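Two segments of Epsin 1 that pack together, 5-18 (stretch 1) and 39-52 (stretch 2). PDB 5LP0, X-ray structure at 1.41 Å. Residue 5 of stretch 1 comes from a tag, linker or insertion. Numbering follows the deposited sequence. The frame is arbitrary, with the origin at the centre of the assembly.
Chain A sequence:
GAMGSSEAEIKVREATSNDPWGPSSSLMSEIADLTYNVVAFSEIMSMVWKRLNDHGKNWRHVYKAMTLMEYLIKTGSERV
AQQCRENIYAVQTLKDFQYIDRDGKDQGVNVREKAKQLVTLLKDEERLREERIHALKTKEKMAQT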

# COMPACT_ATOMS: atom_id res chain seq x y z
N SER A 5 -1.76 -22.07 -8.25
CA SER A 5 -1.26 -21.69 -6.92
C SER A 5 -1.22 -20.18 -6.77
O SER A 5 -1.09 -19.44 -7.75
CB SER A 5 0.13 -22.29 -6.64
OG SER A 5 1.08 -21.79 -7.56
N SER A 6 -1.32 -19.74 -5.51
CA SER A 6 -1.37 -18.32 -5.20
C SER A 6 -0.13 -17.57 -5.63
O SER A 6 1.00 -18.04 -5.43
CB SER A 6 -1.55 -18.10 -3.69
OG SER A 6 -1.52 -16.72 -3.43
N GLU A 7 -0.33 -16.42 -6.23
CA GLU A 7 0.78 -15.54 -6.51
C GLU A 7 0.57 -14.19 -5.84
O GLU A 7 1.11 -13.19 -6.29
CB GLU A 7 0.97 -15.39 -8.02
CG GLU A 7 1.54 -16.66 -8.65
CD GLU A 7 1.81 -16.55 -10.14
OE1 GLU A 7 1.07 -15.81 -10.83
OE2 GLU A 7 2.76 -17.22 -10.61
N ALA A 8 -0.23 -14.18 -4.78
CA ALA A 8 -0.57 -12.94 -4.09
C ALA A 8 0.66 -12.20 -3.56
O ALA A 8 0.78 -11.00 -3.76
CB ALA A 8 -1.56 -13.22 -2.97
N GLU A 9 1.54 -12.91 -2.86
CA GLU A 9 2.71 -12.30 -2.27
C GLU A 9 3.61 -11.77 -3.37
O GLU A 9 4.13 -10.66 -3.29
CB GLU A 9 3.47 -13.28 -1.37
CG GLU A 9 4.76 -12.69 -0.83
CD GLU A 9 5.54 -13.63 0.06
OE1 GLU A 9 5.06 -14.73 0.37
OE2 GLU A 9 6.67 -13.25 0.43
N ILE A 10 3.78 -12.56 -4.42
CA ILE A 10 4.59 -12.15 -5.55
C ILE A 10 4.02 -10.88 -6.22
O ILE A 10 4.79 -9.99 -6.57
CB ILE A 10 4.75 -13.33 -6.54
CG1 ILE A 10 5.73 -14.33 -5.92
CG2 ILE A 10 5.25 -12.86 -7.88
CD1 ILE A 10 5.68 -15.69 -6.54
N LYS A 11 2.70 -10.80 -6.38
CA LYS A 11 2.10 -9.61 -7.00
C LYS A 11 2.36 -8.37 -6.15
O LYS A 11 2.66 -7.29 -6.67
CB LYS A 11 0.60 -9.83 -7.20
CG LYS A 11 0.29 -10.74 -8.38
CD LYS A 11 -1.19 -11.02 -8.52
CE LYS A 11 -1.51 -11.91 -9.72
NZ LYS A 11 -1.03 -11.31 -11.01
N VAL A 12 2.22 -8.49 -4.84
CA VAL A 12 2.54 -7.37 -3.95
C VAL A 12 4.01 -6.94 -4.08
O VAL A 12 4.33 -5.74 -4.18
CB VAL A 12 2.24 -7.71 -2.49
CG1 VAL A 12 2.75 -6.61 -1.58
CG2 VAL A 12 0.75 -7.93 -2.28
N ARG A 13 4.92 -7.92 -4.13
CA ARG A 13 6.35 -7.61 -4.27
C ARG A 13 6.60 -6.82 -5.55
O ARG A 13 7.31 -5.82 -5.55
CB ARG A 13 7.21 -8.88 -4.27
CG ARG A 13 7.36 -9.48 -2.92
CD ARG A 13 8.04 -10.85 -2.98
NE ARG A 13 8.23 -11.39 -1.64
CZ ARG A 13 9.25 -11.10 -0.85
NH1 ARG A 13 10.22 -10.29 -1.27
NH2 ARG A 13 9.32 -11.64 0.36
N GLU A 14 5.99 -7.27 -6.64
CA GLU A 14 6.15 -6.62 -7.92
C GLU A 14 5.63 -5.19 -7.86
O GLU A 14 6.25 -4.28 -8.38
CB GLU A 14 5.39 -7.40 -8.99
CG GLU A 14 5.40 -6.72 -10.33
CD GLU A 14 6.78 -6.71 -10.96
OE1 GLU A 14 7.52 -7.70 -10.75
OE2 GLU A 14 7.12 -5.70 -11.63
N ALA A 15 4.48 -5.01 -7.21
CA ALA A 15 3.83 -3.71 -7.11
C ALA A 15 4.63 -2.74 -6.25
O ALA A 15 4.42 -1.54 -6.31
CB ALA A 15 2.41 -3.86 -6.55
N THR A 16 5.46 -3.27 -5.35
CA THR A 16 6.19 -2.43 -4.41
C THR A 16 7.71 -2.46 -4.57
O THR A 16 8.47 -2.15 -3.64
CB THR A 16 5.79 -2.80 -2.99
OG1 THR A 16 6.11 -4.18 -2.73
CG2 THR A 16 4.28 -2.57 -2.76
N SER A 17 8.18 -2.83 -5.76
CA SER A 17 9.61 -2.94 -6.01
C SER A 17 10.33 -1.59 -6.00
O SER A 17 9.70 -0.52 -5.98
CB SER A 17 9.83 -3.57 -7.40
OG SER A 17 9.62 -2.58 -8.39
N ASN A 18 11.65 -1.63 -6.05
CA ASN A 18 12.42 -0.40 -6.12
C ASN A 18 12.43 0.26 -7.50
O ASN A 18 13.02 1.33 -7.65
CB ASN A 18 13.86 -0.64 -5.65
CG ASN A 18 14.00 -0.69 -4.14
OD1 ASN A 18 13.32 0.03 -3.40
ND2 ASN A 18 14.90 -1.54 -3.66
N VAL A 39 -7.67 -16.14 2.30
CA VAL A 39 -6.30 -16.67 2.30
C VAL A 39 -5.31 -15.67 1.65
O VAL A 39 -4.24 -15.33 2.22
CB VAL A 39 -6.25 -18.05 1.60
CG1 VAL A 39 -4.81 -18.52 1.47
CG2 VAL A 39 -7.08 -19.07 2.38
N ALA A 40 -5.69 -15.20 0.47
CA ALA A 40 -4.86 -14.21 -0.24
C ALA A 40 -4.75 -12.92 0.55
O ALA A 40 -3.67 -12.31 0.56
CB ALA A 40 -5.40 -13.94 -1.63
N PHE A 41 -5.81 -12.50 1.22
CA PHE A 41 -5.81 -11.26 2.00
C PHE A 41 -4.68 -11.31 3.01
O PHE A 41 -3.93 -10.34 3.16
CB PHE A 41 -7.13 -11.10 2.73
CG PHE A 41 -7.17 -9.95 3.70
CD1 PHE A 41 -7.62 -8.70 3.31
CD2 PHE A 41 -6.78 -10.14 5.00
CE1 PHE A 41 -7.68 -7.65 4.22
CE2 PHE A 41 -6.81 -9.10 5.91
CZ PHE A 41 -7.24 -7.84 5.53
N SER A 42 -4.56 -12.41 3.75
CA SER A 42 -3.48 -12.51 4.71
C SER A 42 -2.09 -12.41 4.06
O SER A 42 -1.18 -11.75 4.63
CB SER A 42 -3.59 -13.77 5.53
OG SER A 42 -4.59 -13.58 6.50
N GLU A 43 -1.91 -13.10 2.94
CA GLU A 43 -0.63 -13.03 2.21
C GLU A 43 -0.31 -11.59 1.76
O GLU A 43 0.84 -11.11 1.87
CB GLU A 43 -0.64 -13.98 1.01
CG GLU A 43 -0.73 -15.47 1.37
CD GLU A 43 -1.15 -16.36 0.20
OE1 GLU A 43 -1.65 -15.84 -0.83
OE2 GLU A 43 -0.96 -17.60 0.30
N ILE A 44 -1.33 -10.88 1.30
CA ILE A 44 -1.17 -9.56 0.71
C ILE A 44 -0.80 -8.60 1.82
O ILE A 44 0.20 -7.90 1.74
CB ILE A 44 -2.47 -9.11 0.01
CG1 ILE A 44 -2.61 -9.86 -1.30
CG2 ILE A 44 -2.49 -7.56 -0.23
CD1 ILE A 44 -4.01 -9.82 -1.88
N MET A 45 -1.55 -8.62 2.89
CA MET A 45 -1.36 -7.65 3.94
C MET A 45 -0.03 -7.87 4.62
O MET A 45 0.68 -6.90 4.92
CB MET A 45 -2.50 -7.71 4.94
CG MET A 45 -3.82 -7.25 4.34
SD MET A 45 -3.91 -5.55 3.70
CE MET A 45 -3.93 -4.62 5.24
N SER A 46 0.37 -9.11 4.82
CA SER A 46 1.65 -9.36 5.46
C SER A 46 2.77 -8.74 4.63
O SER A 46 3.67 -8.06 5.17
CB SER A 46 1.87 -10.86 5.63
OG SER A 46 3.16 -11.08 6.16
N MET A 47 2.73 -8.99 3.32
CA MET A 47 3.76 -8.45 2.44
C MET A 47 3.74 -6.92 2.39
O MET A 47 4.79 -6.28 2.35
CB MET A 47 3.63 -9.06 1.04
CG MET A 47 4.87 -8.80 0.18
SD MET A 47 6.34 -9.65 0.83
CE MET A 47 7.52 -8.31 0.99
N VAL A 48 2.58 -6.31 2.43
CA VAL A 48 2.51 -4.86 2.40
C VAL A 48 3.12 -4.28 3.67
O VAL A 48 3.92 -3.33 3.60
CB VAL A 48 1.06 -4.34 2.18
CG1 VAL A 48 1.03 -2.81 2.25
CG2 VAL A 48 0.50 -4.78 0.82
N TRP A 49 2.79 -4.81 4.84
CA TRP A 49 3.37 -4.34 6.10
C TRP A 49 4.88 -4.54 6.13
O TRP A 49 5.61 -3.66 6.64
CB TRP A 49 2.71 -5.00 7.32
CG TRP A 49 1.24 -4.68 7.52
CD1 TRP A 49 0.21 -5.58 7.56
CD2 TRP A 49 0.65 -3.39 7.73
NE1 TRP A 49 -0.97 -4.93 7.76
CE2 TRP A 49 -0.74 -3.58 7.86
CE3 TRP A 49 1.16 -2.09 7.82
CZ2 TRP A 49 -1.64 -2.52 8.06
CZ3 TRP A 49 0.28 -1.04 8.02
CH2 TRP A 49 -1.11 -1.26 8.15
N LYS A 50 5.37 -5.62 5.54
CA LYS A 50 6.81 -5.82 5.44
C LYS A 50 7.45 -4.72 4.61
O LYS A 50 8.46 -4.14 5.01
CB LYS A 50 7.12 -7.17 4.84
CG LYS A 50 6.90 -8.34 5.80
CD LYS A 50 7.23 -9.69 5.14
CE LYS A 50 6.91 -10.88 6.08
NZ LYS A 50 7.06 -12.17 5.35
N ARG A 51 6.88 -4.40 3.45
CA ARG A 51 7.46 -3.39 2.58
C ARG A 51 7.39 -2.01 3.26
O ARG A 51 8.30 -1.21 3.12
CB ARG A 51 6.75 -3.39 1.22
CG ARG A 51 7.10 -4.63 0.36
CD ARG A 51 8.46 -4.40 -0.32
NE ARG A 51 9.28 -5.56 -0.68
CZ ARG A 51 9.49 -5.99 -1.93
NH1 ARG A 51 8.86 -5.45 -2.95
NH2 ARG A 51 10.31 -7.02 -2.15
N LEU A 52 6.34 -1.78 4.05
CA LEU A 52 6.18 -0.53 4.79
C LEU A 52 7.18 -0.38 5.94
O LEU A 52 7.31 0.70 6.51
CB LEU A 52 4.75 -0.43 5.35
CG LEU A 52 3.65 -0.11 4.34
CD1 LEU A 52 2.30 -0.26 4.99
CD2 LEU A 52 3.78 1.29 3.72

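Two helices, 8-15 and 39-51, lie side by side and run in broadly the same direction, their axes 32° apart and 8.3 Å at closest approach. The contact buries 609 Å², counting both sides, and is built from a short apolar seam with a polar cluster at each end.

At the beginning of the first helix, S6 does two jobs with one hydroxyl. Its OG donates to OE1 of E43 across the interface, at 2.7 Å between S6 OG and E43 OE1, and accepts from the backbone of its own stretch, with A8 N 3.2 Å from S6 OG and an almost linear N-H...O angle of 170°. The first turn of a helix leaves amide hydrogens without a backbone acceptor, and here the serine supplies one for A8. A serine suits this place because its short side chain carries a group that can both give and receive. E43 reaches it from a CA-to-CB bond directed toward the first stretch, its chi1 m and chi2 t setting the carboxylate beside S6.

Next comes the seam. A8 points toward the second helix, and its CB lies 4.1 Å from A40 CB and 3.9 Å from I44 CG1. Alanine is small enough to let the backbones come close: the CA atoms of E9 and I44 are only 5.6 Å apart. One turn later, V12 uses both of its branches. CG2 of V12 meets CG2 of I44 at 3.9 Å, while CG1 of V12 packs 3.5 Å from CG of M47 and 3.8 Å from CG2 of V48. These branched aliphatic side chains and the flexible methionine fill the buried space without bringing in polar groups that would need partners.

The thioether of M47 then passes under a charged pair. E9 and R13, one turn apart, form a salt bridge within the first helix: OE2 of E9 accepts from NH2 of R13 at 3.1 Å and from NE of R13 at 3.2 Å. M47 SD lies over one face of the R13 guanidinium, 3.6 Å from R13 NE, and is also 3.6 Å from E9 OE2. Sulfur, large and polarizable, can rest against this flat group while the arginine's NE-H and one N-H of NH2 remain directed to E9 OE2.

R51, with 98 Å² covered, secures the far end. R51 NH1 donates to T16 OG1 at 3.0 Å (144°) and makes a weak hydrogen bond to R13 O, also at 3.0 Å but bent to 122°. T16, the first residue to leave helical geometry, turns its hydroxyl into a relay: T16 OG1 accepts from R51 and donates to V12 O, 2.8 Å away. That carbonyl also receives a weak bond from T16 N, 3.0 Å from V12 O. The two arginines nevertheless crowd each other. R13 NH1 and R51 NH2 are 3.4 Å apart, two donors of like charge that cannot bond, and the nearby E9 carboxylate offsets the charge of R13.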